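Local coordinates for DUF1805 domain-containing protein (Thermoplasma acidophilum, PDB 1QW2) that is of unknown function, a small beta/alpha protein with an antiparallel beta sandwich that assembles with other copies of itself, at residues R61-K66 / K75-S80; D69-A74 / D92-V97; Y20-S25 / L33-S38. One frame throughout, in Å; residues are numbered along the deposited sequence.

Contact 1: residues R61-K66 / K75-S80; sequences RVMGVK and KVVEAS
Arg-61 is set against two successive residues, Val-77 and Glu-78, the mark of a classic beta bulge, where strand 59-61 meets the short antiparallel strand 78-79 at one margin of the chain's mixed sheet. The backbone bonds give the evidence. Arg-61 O accepts from two successive amides: Val-77 N lies 2.8 Å from it, nearly in line with the carbonyl, while Glu-78 N reaches the same oxygen only weakly, at 3.4 Å. In return, Arg-61 N donates to Glu-78 O at 2.9 Å. Both backbone polar atoms of Arg-61 are therefore satisfied by this one bulge.

The Arg-61 and Glu-78 side chains run side by side in the same direction. With CG anti to the backbone N (chi1 179°) and the chain extended as far as NE, the arginine ends in a salt bridge from NH1 to Glu-78 OE1, 3.0 Å long. As a hydrogen bond it is weak, bent to 121° at the hydrogen, and the guanidinium and carboxylate planes stand 85° apart, which rules out a flat two-pronged pairing. The rest of the guanidinium is held elsewhere: NH2 donates to Gly-45 O, and NE also has a partner beyond the two segments. Thr-51 of the second subunit packs on this arginine.

Past the bulge a water takes over the bridging. It accepts from Met-63 N at 2.9 Å and donates to Lys-75 O, also at 2.9 Å. The selenomethionine chain of Met-63, bent at chi3, brings CE to 3.4 Å from both CG1 and CG2 of Val-77, tighter than usual carbon contact.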
ATOM      1  N   ARG A  61      20.128  10.881   1.758  1.00  9.51           N
ATOM      2  CA  ARG A  61      20.369   9.459   1.592  1.00  9.65           C
ATOM      3  C   ARG A  61      21.058   8.938   2.847  1.00 10.04           C
ATOM      4  O   ARG A  61      22.004   9.555   3.336  1.00 11.18           O
ATOM      5  CB  ARG A  61      21.257   9.247   0.361  1.00  9.69           C
ATOM      6  CG  ARG A  61      21.633   7.806   0.060  1.00 10.25           C
ATOM      7  CD  ARG A  61      22.269   7.697  -1.324  1.00 12.03           C
ATOM      8  NE  ARG A  61      22.736   6.343  -1.603  1.00 13.99           N
ATOM      9  CZ  ARG A  61      23.968   5.911  -1.362  1.00 14.20           C
ATOM     10  NH1 ARG A  61      24.873   6.735  -0.846  1.00 14.64           N
ATOM     11  NH2 ARG A  61      24.290   4.649  -1.611  1.00 14.65           N
ATOM     12  N   VAL A  62      20.551   7.834   3.387  1.00  9.90           N
ATOM     13  CA  VAL A  62      21.144   7.207   4.570  1.00 12.23           C
ATOM     14  C   VAL A  62      21.469   5.774   4.168  1.00 14.00           C
ATOM     15  O   VAL A  62      20.911   5.261   3.196  1.00 13.45           O
ATOM     16  CB  VAL A  62      20.177   7.206   5.784  1.00 10.21           C
ATOM     17  CG1 VAL A  62      19.930   8.632   6.248  1.00 12.46           C
ATOM     18  CG2 VAL A  62      18.865   6.532   5.421  1.00 11.57           C
HETATM   19  N   MSE A  63      22.366   5.124   4.902  1.00 16.50           N
HETATM   20  CA  MSE A  63      22.743   3.758   4.561  1.00 19.13           C
HETATM   21  C   MSE A  63      22.683   2.805   5.749  1.00 19.08           C
HETATM   22  O   MSE A  63      22.665   3.233   6.904  1.00 18.55           O
HETATM   23  CB  MSE A  63      24.155   3.739   3.960  1.00 23.96           C
HETATM   24  CG  MSE A  63      24.322   4.594   2.704  1.00 28.75           C
HETATM   25 SE   MSE A  63      26.090   4.456   1.909  1.00 37.60          SE
HETATM   26  CE  MSE A  63      27.113   5.301   3.305  1.00 35.30           C
ATOM     27  N   GLY A  64      22.644   1.510   5.444  1.00 21.27           N
ATOM     28  CA  GLY A  64      22.604   0.485   6.473  1.00 23.29           C
ATOM     29  C   GLY A  64      21.362   0.486   7.341  1.00 23.46           C
ATOM     30  O   GLY A  64      21.419   0.125   8.518  1.00 25.00           O
ATOM     31  N   VAL A  65      20.232   0.881   6.762  1.00 23.39           N
ATOM     32  CA  VAL A  65      18.976   0.931   7.500  1.00 21.86           C
ATOM     33  C   VAL A  65      17.999  -0.150   7.050  1.00 22.36           C
ATOM     34  O   VAL A  65      17.963  -0.521   5.876  1.00 22.22           O
ATOM     35  CB  VAL A  65      18.291   2.303   7.339  1.00 21.73           C
ATOM     36  CG1 VAL A  65      19.203   3.399   7.855  1.00 21.13           C
ATOM     37  CG2 VAL A  65      17.937   2.542   5.880  1.00 22.31           C
ATOM     38  N   LYS A  66      17.208  -0.646   7.995  1.00 22.49           N
ATOM     39  CA  LYS A  66      16.226  -1.681   7.705  1.00 22.90           C
ATOM     40  C   LYS A  66      14.869  -1.338   8.310  1.00 21.47           C
ATOM     41  O   LYS A  66      13.852  -1.911   7.926  1.00 23.23           O
ATOM     42  CB  LYS A  66      16.711  -3.031   8.249  1.00 24.95           C
ATOM     43  CG  LYS A  66      18.042  -3.478   7.663  1.00 28.37           C
ATOM     44  CD  LYS A  66      18.541  -4.767   8.298  1.00 31.46           C
ATOM     45  CE  LYS A  66      19.895  -5.168   7.729  1.00 31.57           C
ATOM     46  NZ  LYS A  66      20.454  -6.380   8.394  1.00 33.63           N
ATOM     47  N   LYS A  75      22.823   8.711  10.181  1.00 17.45           N
ATOM     48  CA  LYS A  75      23.410   9.980   9.783  1.00 16.92           C
ATOM     49  C   LYS A  75      23.302  10.146   8.274  1.00 15.13           C
ATOM     50  O   LYS A  75      23.484   9.190   7.515  1.00 15.74           O
ATOM     51  CB  LYS A  75      24.878  10.049  10.210  1.00 19.45           C
ATOM     52  CG  LYS A  75      25.082   9.941  11.710  1.00 22.46           C
ATOM     53  CD  LYS A  75      26.549  10.072  12.072  1.00 26.68           C
ATOM     54  CE  LYS A  75      26.759   9.883  13.568  1.00 28.61           C
ATOM     55  NZ  LYS A  75      25.966  10.861  14.366  1.00 31.45           N
ATOM     56  N   VAL A  76      22.981  11.363   7.852  1.00 13.27           N
ATOM     57  CA  VAL A  76      22.859  11.686   6.440  1.00 11.95           C
ATOM     58  C   VAL A  76      24.204  11.429   5.776  1.00 12.07           C
ATOM     59  O   VAL A  76      25.221  11.957   6.223  1.00 12.57           O
ATOM     60  CB  VAL A  76      22.485  13.169   6.252  1.00 12.30           C
ATOM     61  CG1 VAL A  76      22.586  13.560   4.783  1.00 13.38           C
ATOM     62  CG2 VAL A  76      21.080  13.415   6.776  1.00 14.18           C
ATOM     63  N   VAL A  77      24.218  10.612   4.726  1.00 10.57           N
ATOM     64  CA  VAL A  77      25.462  10.322   4.016  1.00 11.98           C
ATOM     65  C   VAL A  77      25.625  11.288   2.849  1.00 12.56           C
ATOM     66  O   VAL A  77      26.732  11.744   2.540  1.00 12.87           O
ATOM     67  CB  VAL A  77      25.478   8.868   3.497  1.00 14.59           C
ATOM     68  CG1 VAL A  77      26.756   8.603   2.715  1.00 17.37           C
ATOM     69  CG2 VAL A  77      25.368   7.907   4.675  1.00 16.25           C
ATOM     70  N   GLU A  78      24.505  11.603   2.208  1.00 12.24           N
ATOM     71  CA  GLU A  78      24.480  12.537   1.094  1.00 11.90           C
ATOM     72  C   GLU A  78      23.251  13.423   1.231  1.00 11.05           C
ATOM     73  O   GLU A  78      22.183  12.957   1.618  1.00 11.22           O
ATOM     74  CB  GLU A  78      24.409  11.800  -0.240  1.00 12.72           C
ATOM     75  CG  GLU A  78      25.698  11.163  -0.689  1.00 14.88           C
ATOM     76  CD  GLU A  78      25.559  10.541  -2.059  1.00 15.47           C
ATOM     77  OE1 GLU A  78      25.075   9.395  -2.145  1.00 14.97           O
ATOM     78  OE2 GLU A  78      25.915  11.210  -3.052  1.00 18.65           O
ATOM     79  N   ALA A  79      23.416  14.702   0.924  1.00  9.74           N
ATOM     80  CA  ALA A  79      22.319  15.659   0.986  1.00  9.22           C
ATOM     81  C   ALA A  79      22.237  16.346  -0.369  1.00  9.08           C
ATOM     82  O   ALA A  79      23.262  16.727  -0.939  1.00 10.71           O
ATOM     83  CB  ALA A  79      22.582  16.694   2.079  1.00 10.48           C
ATOM     84  N   SER A  80      21.027  16.504  -0.896  1.00  9.45           N
ATOM     85  CA  SER A  80      20.876  17.152  -2.193  1.00  8.83           C
ATOM     86  C   SER A  80      21.232  18.623  -2.072  1.00 11.58           C
ATOM     87  O   SER A  80      21.322  19.168  -0.969  1.00  9.92           O
ATOM     88  CB  SER A  80      19.441  17.024  -2.705  1.00  9.98           C
ATOM     89  OG  SER A  80      18.560  17.836  -1.951  1.00 10.74           O
TER
HETATM   90  O   HOH W   1      23.556   6.313   7.210  1.00 16.43           O

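Contact 2: residues D69-A74 / D92-V97; sequences DDMLSA and DVLRNV
Leu-72, in the last turn of helix 68-73, and Ala-74, just past it, present their carbonyl oxygens to the amides of Arg-95 and Leu-94, so this is a helix-end to helix-start junction held mainly by the backbone. Ala-74 O takes Leu-94 N at 2.9 Å, with the N-H pointing almost straight at it (175°). Leu-72 O takes Arg-95 N, also at 2.9 Å but more bent (145°), the donor lying in the carbonyl plane on a lone pair. Both amides belong to the first turn of the weakly bonded helix about 94-97, where amides lack an acceptor within their own helix; here Leu-72 O in helix 68-73 and Ala-74 O in the loop provide one.

Aliphatic groups crowd round the carbonyls of this helix end. Arg-95 CB approaches Leu-72 O to 3.2 Å, and Val-93 CG1 comes within 3.4 Å of that oxygen. Leu-94 CB points at the other segment, CG stands anti to the backbone N (chi1 -175°), and CD2 lies 3.2 Å from a further carbonyl oxygen, Met-71 O, with Met-71 CB 4.2 Å from that methyl. The polar end of Arg-95 works elsewhere, NH2 donating to Asn-1 O of the third subunit.

The junction lies against the sheet: Met-71 and Leu-94 both touch Ala-42 of strand 41-43, Leu-72 rests on Ile-35 of strand 32-36, and Tyr-2 of the third subunit packs on Leu-72.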
ATOM      1  N   ASP A  69      13.101   3.199  12.731  1.00 22.10           N
ATOM      2  CA  ASP A  69      13.965   3.599  13.835  1.00 24.01           C
ATOM      3  C   ASP A  69      15.408   3.765  13.371  1.00 23.31           C
ATOM      4  O   ASP A  69      16.081   4.723  13.756  1.00 23.11           O
ATOM      5  CB  ASP A  69      13.902   2.565  14.964  1.00 27.26           C
ATOM      6  CG  ASP A  69      12.617   2.652  15.764  1.00 30.23           C
ATOM      7  OD1 ASP A  69      12.407   1.792  16.646  1.00 33.61           O
ATOM      8  OD2 ASP A  69      11.818   3.579  15.517  1.00 33.04           O
ATOM      9  N   ASP A  70      15.880   2.833  12.548  1.00 22.21           N
ATOM     10  CA  ASP A  70      17.246   2.904  12.035  1.00 22.46           C
ATOM     11  C   ASP A  70      17.441   4.180  11.225  1.00 21.07           C
ATOM     12  O   ASP A  70      18.461   4.859  11.354  1.00 20.76           O
ATOM     13  CB  ASP A  70      17.565   1.700  11.142  1.00 24.63           C
ATOM     14  CG  ASP A  70      17.686   0.406  11.921  1.00 27.57           C
ATOM     15  OD1 ASP A  70      18.304   0.419  13.005  1.00 30.16           O
ATOM     16  OD2 ASP A  70      17.179  -0.626  11.438  1.00 31.14           O
HETATM   17  N   MSE A  71      16.460   4.504  10.389  1.00 20.09           N
HETATM   18  CA  MSE A  71      16.542   5.701   9.559  1.00 18.00           C
HETATM   19  C   MSE A  71      16.630   6.982  10.374  1.00 17.63           C
HETATM   20  O   MSE A  71      17.470   7.838  10.106  1.00 17.05           O
HETATM   21  CB  MSE A  71      15.334   5.800   8.626  1.00 19.95           C
HETATM   22  CG  MSE A  71      15.357   4.839   7.462  1.00 19.55           C
HETATM   23 SE   MSE A  71      14.009   5.325   6.167  1.00 20.09          SE
HETATM   24  CE  MSE A  71      14.942   6.738   5.277  1.00 17.13           C
ATOM     25  N   LEU A  72      15.756   7.115  11.366  1.00 17.96           N
ATOM     26  CA  LEU A  72      15.739   8.311  12.199  1.00 18.23           C
ATOM     27  C   LEU A  72      17.030   8.505  12.988  1.00 18.49           C
ATOM     28  O   LEU A  72      17.420   9.637  13.281  1.00 18.62           O
ATOM     29  CB  LEU A  72      14.545   8.259  13.156  1.00 19.55           C
ATOM     30  CG  LEU A  72      13.174   8.304  12.477  1.00 21.06           C
ATOM     31  CD1 LEU A  72      12.081   8.115  13.519  1.00 21.74           C
ATOM     32  CD2 LEU A  72      13.004   9.631  11.750  1.00 21.64           C
ATOM     33  N   SER A  73      17.692   7.404  13.324  1.00 20.32           N
ATOM     34  CA  SER A  73      18.936   7.464  14.084  1.00 21.55           C
ATOM     35  C   SER A  73      20.165   7.451  13.180  1.00 21.59           C
ATOM     36  O   SER A  73      21.292   7.597  13.655  1.00 23.57           O
ATOM     37  CB  SER A  73      19.016   6.289  15.064  1.00 22.90           C
ATOM     38  OG  SER A  73      17.945   6.325  15.988  1.00 27.16           O
ATOM     39  N   ALA A  74      19.947   7.289  11.880  1.00 20.11           N
ATOM     40  CA  ALA A  74      21.050   7.248  10.927  1.00 19.01           C
ATOM     41  C   ALA A  74      21.551   8.635  10.554  1.00 17.34           C
ATOM     42  O   ALA A  74      20.808   9.616  10.605  1.00 17.83           O
ATOM     43  CB  ALA A  74      20.624   6.501   9.669  1.00 18.90           C
ATOM     44  N   ASP A  92      24.592  14.972   9.634  1.00 15.76           N
ATOM     45  CA  ASP A  92      23.434  15.251  10.478  1.00 15.89           C
ATOM     46  C   ASP A  92      22.632  13.983  10.747  1.00 16.39           C
ATOM     47  O   ASP A  92      22.496  13.127   9.873  1.00 15.58           O
ATOM     48  CB  ASP A  92      22.497  16.272   9.817  1.00 16.39           C
ATOM     49  CG  ASP A  92      23.072  17.672   9.794  1.00 18.98           C
ATOM     50  OD1 ASP A  92      23.937  17.977  10.640  1.00 18.90           O
ATOM     51  OD2 ASP A  92      22.640  18.475   8.939  1.00 17.62           O
ATOM     52  N   VAL A  93      22.105  13.860  11.961  1.00 16.59           N
ATOM     53  CA  VAL A  93      21.278  12.709  12.307  1.00 16.84           C
ATOM     54  C   VAL A  93      19.898  13.049  11.748  1.00 15.57           C
ATOM     55  O   VAL A  93      19.368  14.127  12.010  1.00 15.17           O
ATOM     56  CB  VAL A  93      21.187  12.512  13.833  1.00 18.03           C
ATOM     57  CG1 VAL A  93      20.289  11.321  14.151  1.00 19.84           C
ATOM     58  CG2 VAL A  93      22.581  12.306  14.411  1.00 19.79           C
ATOM     59  N   LEU A  94      19.321  12.136  10.973  1.00 14.92           N
ATOM     60  CA  LEU A  94      18.025  12.389  10.350  1.00 15.22           C
ATOM     61  C   LEU A  94      16.960  12.967  11.283  1.00 15.70           C
ATOM     62  O   LEU A  94      16.279  13.928  10.932  1.00 16.26           O
ATOM     63  CB  LEU A  94      17.495  11.111   9.687  1.00 15.58           C
ATOM     64  CG  LEU A  94      16.198  11.268   8.888  1.00 16.28           C
ATOM     65  CD1 LEU A  94      16.385  12.321   7.805  1.00 16.59           C
ATOM     66  CD2 LEU A  94      15.807   9.933   8.268  1.00 16.09           C
ATOM     67  N   ARG A  95      16.816  12.386  12.468  1.00 17.56           N
ATOM     68  CA  ARG A  95      15.817  12.865  13.422  1.00 19.90           C
ATOM     69  C   ARG A  95      15.969  14.357  13.711  1.00 20.54           C
ATOM     70  O   ARG A  95      14.983  15.059  13.944  1.00 20.87           O
ATOM     71  CB  ARG A  95      15.928  12.079  14.733  1.00 23.05           C
ATOM     72  CG  ARG A  95      14.835  12.389  15.745  1.00 27.29           C
ATOM     73  CD  ARG A  95      13.474  11.900  15.264  1.00 31.10           C
ATOM     74  NE  ARG A  95      12.411  12.204  16.218  1.00 34.24           N
ATOM     75  CZ  ARG A  95      12.007  13.435  16.522  1.00 35.63           C
ATOM     76  NH1 ARG A  95      12.575  14.486  15.945  1.00 35.79           N
ATOM     77  NH2 ARG A  95      11.035  13.616  17.406  1.00 37.50           N
ATOM     78  N   ASN A  96      17.208  14.839  13.677  1.00 20.62           N
ATOM     79  CA  ASN A  96      17.501  16.239  13.959  1.00 21.52           C
ATOM     80  C   ASN A  96      17.199  17.209  12.818  1.00 20.01           C
ATOM     81  O   ASN A  96      17.201  18.425  13.020  1.00 21.59           O
ATOM     82  CB  ASN A  96      18.969  16.387  14.372  1.00 23.29           C
ATOM     83  CG  ASN A  96      19.284  15.694  15.688  1.00 25.68           C
ATOM     84  OD1 ASN A  96      20.447  15.580  16.078  1.00 27.80           O
ATOM     85  ND2 ASN A  96      18.248  15.233  16.382  1.00 26.60           N
ATOM     86  N   VAL A  97      16.939  16.687  11.623  1.00 18.37           N
ATOM     87  CA  VAL A  97      16.653  17.559  10.489  1.00 17.23           C
ATOM     88  C   VAL A  97      15.409  17.167   9.700  1.00 16.78           C
ATOM     89  O   VAL A  97      15.083  17.805   8.701  1.00 15.36           O
ATOM     90  CB  VAL A  97      17.845  17.610   9.506  1.00 17.25           C
ATOM     91  CG1 VAL A  97      19.094  18.108  10.228  1.00 18.38           C
ATOM     92  CG2 VAL A  97      18.083  16.234   8.899  1.00 18.48           C
TER

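Contact 3: residues Y20-S25 / L33-S38; sequences YQFFKS and LFIKGS
Phe-23 and Phe-34 form the tight part of this antiparallel beta hairpin, whose strand segments approach to 4.6 Å between axes. Phe-34 CG sits between its backbone N and carbonyl carbon (chi1 67°), and Phe-23 CB lies over one face of the Phe-34 ring, 3.7 Å from its centroid and 20° off the normal. The two ring planes differ by only 25° but are displaced, with little overlap and centroids 5.2 Å distant, so they touch through Phe-23 CD1 and Phe-34 CE2 at 3.5 Å. An alanine in place of Phe-34 would probably leave Phe-23 CB without its CH-pi partner and open a gap beside Phe-23 CD1.

Four backbone hydrogen bonds join the hydrogen-bonded pairs Gln-21/Lys-36 and Phe-23/Phe-34. On the opposite face, Ile-35 CG1 meets the edge of the Phe-22 ring in plane, 3.7 Å from CD1. Contact is looser at Lys-24, partly exposed, which meets Leu-33 through its CA and CB, CB to CB at 4.1 Å, before its extended chain leads NZ away to Lys-66 O.

Strands 3-15 and 41-43 flank the hairpin; helix 68-73 covers Phe-22, Leu-33 and Ile-35, while Phe-23 stacks on Phe-23 of the second subunit.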
ATOM      1  N   TYR A  20       4.346  12.478   8.041  1.00 18.28           N
ATOM      2  CA  TYR A  20       5.277  11.884   7.090  1.00 17.20           C
ATOM      3  C   TYR A  20       4.791  10.500   6.697  1.00 16.67           C
ATOM      4  O   TYR A  20       4.079   9.840   7.456  1.00 17.50           O
ATOM      5  CB  TYR A  20       6.667  11.749   7.718  1.00 15.91           C
ATOM      6  CG  TYR A  20       7.286  13.054   8.149  1.00 16.72           C
ATOM      7  CD1 TYR A  20       8.100  13.782   7.286  1.00 16.65           C
ATOM      8  CD2 TYR A  20       7.036  13.574   9.417  1.00 17.68           C
ATOM      9  CE1 TYR A  20       8.653  15.002   7.677  1.00 18.44           C
ATOM     10  CE2 TYR A  20       7.580  14.787   9.817  1.00 20.21           C
ATOM     11  CZ  TYR A  20       8.386  15.496   8.944  1.00 19.76           C
ATOM     12  OH  TYR A  20       8.921  16.697   9.350  1.00 21.96           O
ATOM     13  N   GLN A  21       5.181  10.059   5.509  1.00 15.40           N
ATOM     14  CA  GLN A  21       4.805   8.737   5.043  1.00 16.19           C
ATOM     15  C   GLN A  21       6.045   7.852   5.062  1.00 15.06           C
ATOM     16  O   GLN A  21       7.047   8.170   4.419  1.00 14.41           O
ATOM     17  CB  GLN A  21       4.244   8.807   3.621  1.00 19.30           C
ATOM     18  CG  GLN A  21       3.000   9.673   3.494  1.00 26.82           C
ATOM     19  CD  GLN A  21       1.819   9.132   4.281  1.00 29.37           C
ATOM     20  OE1 GLN A  21       0.801   9.806   4.432  1.00 33.34           O
ATOM     21  NE2 GLN A  21       1.947   7.908   4.779  1.00 32.75           N
ATOM     22  N   PHE A  22       5.991   6.771   5.831  1.00 13.32           N
ATOM     23  CA  PHE A  22       7.099   5.830   5.892  1.00 13.03           C
ATOM     24  C   PHE A  22       6.714   4.633   5.039  1.00 12.26           C
ATOM     25  O   PHE A  22       5.613   4.095   5.167  1.00 13.53           O
ATOM     26  CB  PHE A  22       7.364   5.350   7.320  1.00 12.36           C
ATOM     27  CG  PHE A  22       8.358   4.222   7.397  1.00 13.62           C
ATOM     28  CD1 PHE A  22       9.704   4.440   7.111  1.00 13.04           C
ATOM     29  CD2 PHE A  22       7.945   2.932   7.715  1.00 15.31           C
ATOM     30  CE1 PHE A  22      10.626   3.395   7.138  1.00 14.67           C
ATOM     31  CE2 PHE A  22       8.859   1.878   7.745  1.00 14.07           C
ATOM     32  CZ  PHE A  22      10.201   2.109   7.455  1.00 15.63           C
ATOM     33  N   PHE A  23       7.621   4.223   4.165  1.00 10.96           N
ATOM     34  CA  PHE A  23       7.374   3.087   3.295  1.00 11.27           C
ATOM     35  C   PHE A  23       8.547   2.125   3.342  1.00 11.33           C
ATOM     36  O   PHE A  23       9.701   2.543   3.383  1.00 10.64           O
ATOM     37  CB  PHE A  23       7.154   3.566   1.853  1.00 13.09           C
ATOM     38  CG  PHE A  23       7.015   2.450   0.852  1.00 14.75           C
ATOM     39  CD1 PHE A  23       8.126   1.977   0.151  1.00 16.45           C
ATOM     40  CD2 PHE A  23       5.774   1.872   0.611  1.00 14.02           C
ATOM     41  CE1 PHE A  23       7.994   0.942  -0.779  1.00 16.62           C
ATOM     42  CE2 PHE A  23       5.635   0.842  -0.312  1.00 18.50           C
ATOM     43  CZ  PHE A  23       6.748   0.375  -1.009  1.00 15.80           C
ATOM     44  N   LYS A  24       8.240   0.834   3.361  1.00 10.72           N
ATOM     45  CA  LYS A  24       9.258  -0.205   3.356  1.00 10.66           C
ATOM     46  C   LYS A  24       8.724  -1.363   2.535  1.00 12.11           C
ATOM     47  O   LYS A  24       7.587  -1.795   2.714  1.00 12.64           O
ATOM     48  CB  LYS A  24       9.577  -0.699   4.769  1.00 12.59           C
ATOM     49  CG  LYS A  24      10.615  -1.816   4.759  1.00 14.83           C
ATOM     50  CD  LYS A  24      10.929  -2.322   6.156  1.00 16.18           C
ATOM     51  CE  LYS A  24      11.867  -3.518   6.091  1.00 19.07           C
ATOM     52  NZ  LYS A  24      12.184  -4.054   7.441  1.00 21.79           N
ATOM     53  N   SER A  25       9.549  -1.866   1.631  1.00 10.84           N
ATOM     54  CA  SER A  25       9.145  -2.965   0.778  1.00 13.10           C
ATOM     55  C   SER A  25      10.347  -3.827   0.465  1.00 13.38           C
ATOM     56  O   SER A  25      11.485  -3.355   0.509  1.00 11.80           O
ATOM     57  CB  SER A  25       8.572  -2.412  -0.531  1.00 15.28           C
ATOM     58  OG  SER A  25       8.412  -3.427  -1.503  1.00 18.93           O
ATOM     59  N   LEU A  33      13.375   1.472   1.576  1.00  9.78           N
ATOM     60  CA  LEU A  33      12.602   2.216   2.548  1.00 11.46           C
ATOM     61  C   LEU A  33      12.882   3.697   2.444  1.00  9.32           C
ATOM     62  O   LEU A  33      13.996   4.114   2.128  1.00  9.58           O
ATOM     63  CB  LEU A  33      12.852   1.719   3.981  1.00 15.74           C
ATOM     64  CG  LEU A  33      14.250   1.650   4.582  1.00 17.57           C
ATOM     65  CD1 LEU A  33      14.125   1.357   6.079  1.00 15.64           C
ATOM     66  CD2 LEU A  33      15.068   0.565   3.886  1.00 20.08           C
ATOM     67  N   PHE A  34      11.838   4.482   2.670  1.00  9.01           N
ATOM     68  CA  PHE A  34      11.952   5.926   2.629  1.00  7.97           C
ATOM     69  C   PHE A  34      10.937   6.573   3.556  1.00  9.39           C
ATOM     70  O   PHE A  34       9.989   5.929   4.012  1.00  9.84           O
ATOM     71  CB  PHE A  34      11.778   6.448   1.182  1.00 10.94           C
ATOM     72  CG  PHE A  34      10.388   6.271   0.605  1.00 12.32           C
ATOM     73  CD1 PHE A  34       9.333   7.094   1.002  1.00 14.50           C
ATOM     74  CD2 PHE A  34      10.151   5.317  -0.377  1.00 13.61           C
ATOM     75  CE1 PHE A  34       8.064   6.969   0.424  1.00 15.64           C
ATOM     76  CE2 PHE A  34       8.884   5.184  -0.962  1.00 15.21           C
ATOM     77  CZ  PHE A  34       7.843   6.011  -0.561  1.00 13.84           C
ATOM     78  N   ILE A  35      11.187   7.838   3.871  1.00  8.86           N
ATOM     79  CA  ILE A  35      10.303   8.644   4.696  1.00 10.70           C
ATOM     80  C   ILE A  35      10.075   9.892   3.856  1.00 11.89           C
ATOM     81  O   ILE A  35      11.029  10.571   3.475  1.00 12.62           O
ATOM     82  CB  ILE A  35      10.948   9.059   6.027  1.00 14.08           C
ATOM     83  CG1 ILE A  35      11.286   7.821   6.855  1.00 18.19           C
ATOM     84  CG2 ILE A  35       9.987   9.970   6.801  1.00 16.72           C
ATOM     85  CD1 ILE A  35      12.019   8.133   8.147  1.00 19.27           C
ATOM     86  N   LYS A  36       8.819  10.193   3.560  1.00 12.09           N
ATOM     87  CA  LYS A  36       8.520  11.352   2.735  1.00 13.31           C
ATOM     88  C   LYS A  36       7.637  12.383   3.415  1.00 13.88           C
ATOM     89  O   LYS A  36       6.624  12.048   4.027  1.00 13.91           O
ATOM     90  CB  LYS A  36       7.882  10.890   1.423  1.00 16.65           C
ATOM     91  CG  LYS A  36       7.572  12.007   0.431  1.00 21.10           C
ATOM     92  CD  LYS A  36       6.118  12.441   0.525  1.00 23.36           C
ATOM     93  CE  LYS A  36       5.805  13.530  -0.495  1.00 24.96           C
ATOM     94  NZ  LYS A  36       4.338  13.767  -0.625  1.00 27.56           N
ATOM     95  N   GLY A  37       8.049  13.642   3.304  1.00 13.86           N
ATOM     96  CA  GLY A  37       7.295  14.741   3.873  1.00 16.45           C
ATOM     97  C   GLY A  37       6.773  15.575   2.722  1.00 17.05           C
ATOM     98  O   GLY A  37       6.996  15.235   1.563  1.00 17.77           O
ATOM     99  N   SER A  38       6.087  16.672   3.026  1.00 19.40           N
ATOM    100  CA  SER A  38       5.537  17.519   1.977  1.00 20.41           C
ATOM    101  C   SER A  38       6.592  18.291   1.185  1.00 20.73           C
ATOM    102  O   SER A  38       6.343  18.692   0.050  1.00 22.50           O
ATOM    103  CB  SER A  38       4.524  18.506   2.571  1.00 22.69           C
ATOM    104  OG  SER A  38       5.138  19.382   3.501  1.00 26.64           O
TER

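In the fold
From the N terminus, contact 3 comes first and closes the hairpin between strands 18-25 and 32-36 before either of the others opens. Contact 1 then closes the loop carrying helix 68-73, bringing strand 78-79 beside strand 59-61. Contact 2 starts inside that loop and ends beyond it, at 92-97, so contacts 1 and 2 cross rather than nest. They also touch, Val-76 N lying 2.7 Å from Asp-92 O in a probable hydrogen bond. Helix 68-73 links contact 2 to the hairpin: Met-71 SE is 4.0 Å from Phe-22 CE1. Contacts 1 and 3 reach the same sheet, their centres about 14 Å apart, and touch through Lys-66 O and Lys-24 NZ, a probable hydrogen bond of 2.8 Å.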